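Local atomic coordinates of glycoside hydrolase family 31 (Trueperella pyogenes, PDB entry 5I0F), a protein that degrades the cyclic glucan cycloalternan as a family 31 glycoside hydrolase, working through a covalent glycosyl-enzyme intermediate. Residues T127-H138 with P151-R162. Sequence-based numbering, arbitrary orientation.
With CA (calcium ion), chain F.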
# COMPACT_ATOMS: atom_id res chain seq x y z
N THR A 127 -1.02 -34.27 0.48
CA THR A 127 -0.56 -34.57 1.84
C THR A 127 -1.38 -33.74 2.82
O THR A 127 -1.01 -32.62 3.15
CB THR A 127 0.92 -34.28 2.04
OG1 THR A 127 1.19 -32.92 1.69
CG2 THR A 127 1.77 -35.17 1.16
N PRO A 128 -2.53 -34.28 3.26
CA PRO A 128 -3.41 -33.54 4.15
C PRO A 128 -2.74 -33.16 5.47
O PRO A 128 -1.88 -33.89 5.98
CB PRO A 128 -4.57 -34.50 4.39
CG PRO A 128 -4.55 -35.44 3.24
CD PRO A 128 -3.10 -35.58 2.88
N SER A 129 -3.15 -32.00 5.98
CA SER A 129 -2.66 -31.45 7.21
C SER A 129 -3.71 -31.57 8.31
O SER A 129 -4.90 -31.74 8.04
CB SER A 129 -2.30 -29.97 7.02
OG SER A 129 -1.16 -29.82 6.19
N HIS A 130 -3.25 -31.50 9.56
CA HIS A 130 -4.12 -31.43 10.73
C HIS A 130 -3.48 -30.52 11.77
O HIS A 130 -2.27 -30.30 11.75
CB HIS A 130 -4.41 -32.83 11.30
CG HIS A 130 -3.22 -33.50 11.93
ND1 HIS A 130 -2.27 -34.18 11.20
CD2 HIS A 130 -2.84 -33.61 13.23
CE1 HIS A 130 -1.36 -34.68 12.01
NE2 HIS A 130 -1.68 -34.35 13.25
N TRP A 131 -4.31 -30.00 12.66
CA TRP A 131 -3.84 -29.13 13.73
C TRP A 131 -3.38 -29.97 14.92
O TRP A 131 -4.10 -30.84 15.39
CB TRP A 131 -4.93 -28.13 14.17
CG TRP A 131 -5.24 -27.09 13.15
CD1 TRP A 131 -6.33 -27.06 12.31
CD2 TRP A 131 -4.47 -25.92 12.84
NE1 TRP A 131 -6.28 -25.96 11.51
CE2 TRP A 131 -5.16 -25.24 11.81
CE3 TRP A 131 -3.28 -25.38 13.33
CZ2 TRP A 131 -4.68 -24.03 11.26
CZ3 TRP A 131 -2.81 -24.18 12.79
CH2 TRP A 131 -3.51 -23.52 11.76
N SER A 132 -2.16 -29.71 15.38
CA SER A 132 -1.55 -30.46 16.48
C SER A 132 -1.18 -29.53 17.62
O SER A 132 -0.56 -28.48 17.41
CB SER A 132 -0.30 -31.19 15.99
OG SER A 132 0.33 -31.88 17.06
N ALA A 133 -1.56 -29.95 18.83
CA ALA A 133 -1.17 -29.29 20.07
C ALA A 133 0.15 -29.82 20.63
O ALA A 133 0.57 -29.41 21.71
CB ALA A 133 -2.27 -29.45 21.12
N GLU A 134 0.81 -30.73 19.90
CA GLU A 134 2.13 -31.23 20.31
C GLU A 134 3.13 -30.10 20.15
O GLU A 134 2.91 -29.21 19.33
CB GLU A 134 2.57 -32.43 19.47
CG GLU A 134 1.61 -33.61 19.40
CD GLU A 134 1.30 -34.25 20.73
OE1 GLU A 134 2.15 -34.24 21.65
OE2 GLU A 134 0.17 -34.79 20.84
N PRO A 135 4.24 -30.12 20.92
CA PRO A 135 5.23 -29.05 20.82
C PRO A 135 6.13 -29.22 19.59
O PRO A 135 7.32 -29.47 19.70
CB PRO A 135 6.01 -29.18 22.14
CG PRO A 135 5.96 -30.63 22.43
CD PRO A 135 4.59 -31.08 21.98
N VAL A 136 5.52 -29.07 18.41
CA VAL A 136 6.18 -29.25 17.11
C VAL A 136 7.20 -28.13 16.89
O VAL A 136 8.28 -28.37 16.37
CB VAL A 136 5.16 -29.22 15.95
CG1 VAL A 136 5.86 -29.32 14.59
CG2 VAL A 136 4.13 -30.34 16.10
N GLY A 137 6.81 -26.92 17.26
CA GLY A 137 7.70 -25.76 17.29
C GLY A 137 7.58 -25.01 18.60
O GLY A 137 7.05 -25.51 19.58
N HIS A 138 8.04 -23.76 18.58
CA HIS A 138 8.19 -22.96 19.77
C HIS A 138 7.87 -21.49 19.42
O HIS A 138 8.33 -20.99 18.40
CB HIS A 138 9.63 -23.17 20.26
CG HIS A 138 10.11 -22.16 21.25
ND1 HIS A 138 9.60 -22.07 22.52
CD2 HIS A 138 11.10 -21.24 21.17
CE1 HIS A 138 10.24 -21.11 23.18
NE2 HIS A 138 11.15 -20.59 22.37
N PRO A 151 -0.81 -22.59 21.48
CA PRO A 151 -0.26 -22.94 20.15
C PRO A 151 -0.80 -24.21 19.49
O PRO A 151 -0.81 -25.28 20.09
CB PRO A 151 1.24 -23.07 20.41
CG PRO A 151 1.50 -22.22 21.60
CD PRO A 151 0.27 -22.38 22.46
N LEU A 152 -1.29 -24.08 18.27
CA LEU A 152 -1.65 -25.21 17.41
C LEU A 152 -0.86 -25.13 16.09
O LEU A 152 -0.83 -24.07 15.46
CB LEU A 152 -3.14 -25.19 17.12
CG LEU A 152 -4.08 -25.55 18.28
CD1 LEU A 152 -5.53 -25.26 17.90
CD2 LEU A 152 -3.92 -27.01 18.67
N TRP A 153 -0.28 -26.26 15.67
CA TRP A 153 0.65 -26.30 14.51
C TRP A 153 -0.01 -27.11 13.41
O TRP A 153 -0.49 -28.21 13.67
CB TRP A 153 1.99 -26.92 14.93
CG TRP A 153 2.63 -26.21 16.09
CD1 TRP A 153 2.43 -26.45 17.41
CD2 TRP A 153 3.56 -25.12 16.01
NE1 TRP A 153 3.19 -25.58 18.18
CE2 TRP A 153 3.90 -24.76 17.34
CE3 TRP A 153 4.17 -24.44 14.94
CZ2 TRP A 153 4.79 -23.72 17.63
CZ3 TRP A 153 5.06 -23.41 15.22
CH2 TRP A 153 5.36 -23.06 16.57
N LEU A 154 -0.06 -26.55 12.20
CA LEU A 154 -0.71 -27.20 11.06
C LEU A 154 0.33 -28.08 10.38
O LEU A 154 1.22 -27.57 9.68
CB LEU A 154 -1.32 -26.18 10.10
CG LEU A 154 -2.13 -26.77 8.94
CD1 LEU A 154 -3.32 -27.58 9.43
CD2 LEU A 154 -2.59 -25.68 7.98
N VAL A 155 0.22 -29.39 10.57
CA VAL A 155 1.27 -30.33 10.18
C VAL A 155 0.79 -31.40 9.21
O VAL A 155 -0.33 -31.88 9.30
CB VAL A 155 1.91 -31.05 11.40
CG1 VAL A 155 2.61 -30.04 12.30
CG2 VAL A 155 0.89 -31.88 12.17
N SER A 156 1.68 -31.77 8.30
CA SER A 156 1.46 -32.91 7.39
C SER A 156 2.73 -33.75 7.38
O SER A 156 3.69 -33.43 8.07
CB SER A 156 1.15 -32.42 5.98
OG SER A 156 2.30 -31.82 5.39
N SER A 157 2.72 -34.81 6.59
CA SER A 157 3.94 -35.59 6.37
C SER A 157 5.04 -34.78 5.69
O SER A 157 6.21 -35.11 5.83
CB SER A 157 3.62 -36.85 5.55
OG SER A 157 3.10 -36.49 4.29
N ALA A 158 4.66 -33.74 4.95
CA ALA A 158 5.61 -32.80 4.33
C ALA A 158 6.31 -31.87 5.33
O ALA A 158 7.48 -31.54 5.15
CB ALA A 158 4.92 -31.98 3.25
N GLY A 159 5.61 -31.45 6.39
CA GLY A 159 6.21 -30.56 7.38
C GLY A 159 5.17 -29.75 8.12
O GLY A 159 4.05 -30.23 8.33
N THR A 160 5.54 -28.52 8.50
CA THR A 160 4.71 -27.65 9.34
C THR A 160 4.44 -26.36 8.58
O THR A 160 5.37 -25.64 8.21
CB THR A 160 5.43 -27.36 10.68
OG1 THR A 160 5.84 -28.60 11.25
CG2 THR A 160 4.51 -26.65 11.67
N HIS A 161 3.17 -26.07 8.33
CA HIS A 161 2.80 -25.04 7.36
C HIS A 161 2.37 -23.71 7.97
O HIS A 161 2.66 -22.65 7.39
CB HIS A 161 1.70 -25.55 6.44
CG HIS A 161 2.01 -26.89 5.84
ND1 HIS A 161 2.92 -27.05 4.82
CD2 HIS A 161 1.59 -28.13 6.17
CE1 HIS A 161 3.02 -28.33 4.52
NE2 HIS A 161 2.22 -29.01 5.33
N ARG A 162 1.66 -23.78 9.09
CA ARG A 162 1.13 -22.59 9.79
C ARG A 162 1.12 -22.84 11.29
O ARG A 162 1.19 -23.99 11.75
CB ARG A 162 -0.28 -22.25 9.32
CG ARG A 162 -0.38 -21.81 7.87
CD ARG A 162 -1.53 -20.84 7.61
NE ARG A 162 -2.82 -21.48 7.84
CZ ARG A 162 -3.46 -22.25 6.98
NH1 ARG A 162 -2.95 -22.55 5.79
NH2 ARG A 162 -4.64 -22.77 7.31
CA CA F . 0.98 -27.55 23.25
O HOH W 1 0.20 -35.69 5.62
O HOH W 2 1.51 -26.84 20.80
O HOH W 3 4.25 -25.32 20.93
O HOH W 4 -0.54 -25.96 22.67
O HOH W 5 1.42 -25.81 24.86
O HOH W 6 2.27 -29.31 24.34
O HOH W 7 -0.83 -28.62 24.35
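Trp153 packs one face of its indole against the loop that follows Ser132. Its CB sits 4.0 Å from Val136 CB, and with CG anti to the carbonyl carbon, chi1 -56°, the side chain turns that face to Val136 and Gly137. CG meets Val136 CB; Trp153 CD1 comes to 3.4 Å from Glu134 O. NE1, at the ring's edge, donates to water 3, which passes a bond on to Gly137 O; a second, weak bond from NE1 reaches water 2. Farther out, Gly137 CA lies over the face of the Trp153 six-membered ring, 3.8 Å from its centroid, a CH-pi contact. CZ2 and CH2 at the far end run against Gly137 C and His138 N.

The backbones here form an antiparallel pair, 130-132 against 152-155, with 130-132 at the edge of a six-stranded antiparallel sheet, apart from the TIM barrel with its bound glycan. His130 and Val155 exchange two hydrogen bonds, as do Ser132 and Trp153; the one from Val155 N to His130 O is nearly straight at 176°. Ser132 OG also accepts from Glu134 N, closing an ST turn just after the strand.

On the face bearing Trp131 and Leu154, Leu154 CB lies 3.8 Å from the centroid of the Trp131 six-membered ring, Leu154 CD1 reaches over the same ring system, and Leu152 O approaches Trp131 CZ3 at the edge. Lys164 of the strand 160-168 adds a cation-pi contact to Trp131. Across the sheet, Val155 CG2 rests over the His130 ring, while Val155 CG1 meets Val136 CG1.

Just past the strand, Ala133 O binds a calcium ion at 2.5 Å; five waters are its other ligands. Two of them, water 2 and water 4, donate to Pro151 O, and water 2 also donates to Glu134 O.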